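Dephospho-CoA kinase (Campylobacter jejuni subsp. jejuni serotype O:2, PDB 4ZO4) probably catalyses the ATP-dependent phosphorylation of the 3'-hydroxyl group of dephosphocoenzyme A, the last step of coenzyme A biosynthesis. Local coordinates at residues Ala98-Leu101 with Glu102-Ile106. Sequence-based numbering, arbitrary orientation.
Sequences AKIL and EQMQI
K99 and Q103 are joined by a weak helical i to i+4 bond, nearly straight at 175° with Q103 N 3.3 Å from K99 O, while E102 N makes a second weak, bent bond to the same K99 O (133°); M104 N makes a third weak bond to I100 O, at 3.2 Å. One carbonyl thus serves two amides, and the helix is weakly bonded and kinked here, E102 N bonding at i to i+3. On one side of the helix K99 and E102 lie alongside each other, three residues apart and pointing the same way. With CG of K99 anti to the backbone N (chi1 -176°) and further bends beyond it, the lysine's CE and NZ come beside the carboxylate at the end of E102's extended chain. The resulting salt bridge is long, with K99 NZ 3.9 Å from E102 OE1; the lysine's CE is slightly nearer, 3.7 Å from the same oxygen, so methylene contact accompanies the charge pairing. I100 and M104, a selenomethionine, run side by side on the buried face. The gamma-methyl CG2 of I100 rests 3.8 Å from SE of M104, an apolar i to i+4 contact. On a more open flank, where L101 is partly exposed and Q105 exposed, the two side chains cross at a slant, and the methyl CD2 of L101 packs on the amide end of Q105, 3.6 Å from NE2. All of this belongs to the C-terminal part of helix 82-109, beside the parallel sheet of the P-loop NTPase fold. I100 packs against A35 and I38 of helix 35-45 and against F122 and Y127, and Q103 also touches I38. M104 reaches the sheet itself, meeting A7 and F9 of the central strand 7-12 and I33 of the outermost strand 31-34.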
loop_
_atom_site.group_PDB
_atom_site.type_symbol
_atom_site.label_atom_id
_atom_site.label_comp_id
_atom_site.label_asym_id
_atom_site.label_seq_id
_atom_site.Cartn_x
_atom_site.Cartn_y
_atom_site.Cartn_z
ATOM N N ALA A 98 20.282 -8.791 -9.913
ATOM C CA ALA A 98 21.220 -9.671 -10.647
ATOM C C ALA A 98 22.616 -9.093 -10.693
ATOM O O ALA A 98 23.589 -9.847 -10.729
ATOM C CB ALA A 98 20.718 -9.944 -12.064
ATOM N N LYS A 99 22.721 -7.767 -10.718
ATOM C CA LYS A 99 24.019 -7.099 -10.611
ATOM C C LYS A 99 24.599 -7.148 -9.185
ATOM O O LYS A 99 25.796 -7.236 -8.998
ATOM C CB LYS A 99 23.919 -5.657 -11.072
ATOM C CG LYS A 99 25.251 -4.938 -11.065
ATOM C CD LYS A 99 25.512 -4.099 -12.311
ATOM C CE LYS A 99 26.148 -4.941 -13.416
ATOM N NZ LYS A 99 27.311 -4.253 -14.051
ATOM N N ILE A 100 23.768 -7.095 -8.167
ATOM C CA ILE A 100 24.302 -7.275 -6.838
ATOM C C ILE A 100 24.775 -8.715 -6.684
ATOM O O ILE A 100 25.835 -8.939 -6.150
ATOM C CB ILE A 100 23.278 -6.899 -5.757
ATOM C CG1 ILE A 100 23.245 -5.368 -5.612
ATOM C CG2 ILE A 100 23.646 -7.536 -4.428
ATOM C CD1 ILE A 100 22.166 -4.844 -4.678
ATOM N N LEU A 101 23.976 -9.670 -7.154
ATOM C CA LEU A 101 24.275 -11.095 -7.050
ATOM C C LEU A 101 25.340 -11.532 -8.044
ATOM O O LEU A 101 25.840 -12.651 -7.976
ATOM C CB LEU A 101 22.986 -11.893 -7.270
ATOM C CG LEU A 101 22.928 -13.432 -7.263
ATOM C CD1 LEU A 101 21.544 -13.882 -6.795
ATOM C CD2 LEU A 101 23.232 -14.064 -8.620
ATOM N N GLU A 102 25.674 -10.663 -8.987
ATOM C CA GLU A 102 26.803 -10.902 -9.899
ATOM C C GLU A 102 28.100 -10.678 -9.137
ATOM O O GLU A 102 28.936 -11.552 -9.060
ATOM C CB GLU A 102 26.701 -9.956 -11.110
ATOM C CG GLU A 102 27.904 -9.840 -12.027
ATOM C CD GLU A 102 27.716 -8.702 -13.020
ATOM O OE1 GLU A 102 28.564 -7.783 -13.046
ATOM O OE2 GLU A 102 26.699 -8.705 -13.756
ATOM N N GLN A 103 28.232 -9.490 -8.572
ATOM C CA GLN A 103 29.415 -9.076 -7.850
ATOM C C GLN A 103 29.628 -9.745 -6.474
ATOM O O GLN A 103 30.694 -9.575 -5.878
ATOM C CB GLN A 103 29.369 -7.564 -7.652
ATOM C CG GLN A 103 29.444 -6.758 -8.935
ATOM C CD GLN A 103 29.418 -5.258 -8.679
ATOM O OE1 GLN A 103 29.585 -4.799 -7.547
ATOM N NE2 GLN A 103 29.210 -4.486 -9.737
HETATM N N MSE A 104 28.642 -10.480 -5.957
HETATM C CA MSE A 104 28.828 -11.198 -4.678
HETATM C C MSE A 104 29.286 -12.647 -4.825
HETATM O O MSE A 104 29.718 -13.271 -3.842
HETATM C CB MSE A 104 27.536 -11.238 -3.882
HETATM C CG MSE A 104 27.152 -9.908 -3.274
HETATM SE SE MSE A 104 25.415 -10.215 -2.413
HETATM C CE MSE A 104 26.006 -11.265 -0.871
ATOM N N GLN A 105 29.119 -13.203 -6.025
ATOM C CA GLN A 105 29.559 -14.549 -6.350
ATOM C C GLN A 105 31.003 -14.485 -6.840
ATOM O O GLN A 105 31.706 -15.507 -6.857
ATOM C CB GLN A 105 28.667 -15.191 -7.433
ATOM C CG GLN A 105 27.403 -15.896 -6.924
ATOM C CD GLN A 105 26.404 -16.247 -8.042
ATOM O OE1 GLN A 105 26.656 -15.995 -9.224
ATOM N NE2 GLN A 105 25.261 -16.827 -7.665
ATOM N N ILE A 106 31.447 -13.295 -7.251
ATOM C CA ILE A 106 32.867 -13.089 -7.577
ATOM C C ILE A 106 33.715 -13.173 -6.297
ATOM O O ILE A 106 34.676 -13.943 -6.226
ATOM C CB ILE A 106 33.085 -11.761 -8.358
ATOM C CG1 ILE A 106 32.771 -11.988 -9.846
ATOM C CG2 ILE A 106 34.516 -11.245 -8.234
ATOM C CD1 ILE A 106 32.745 -10.727 -10.686
#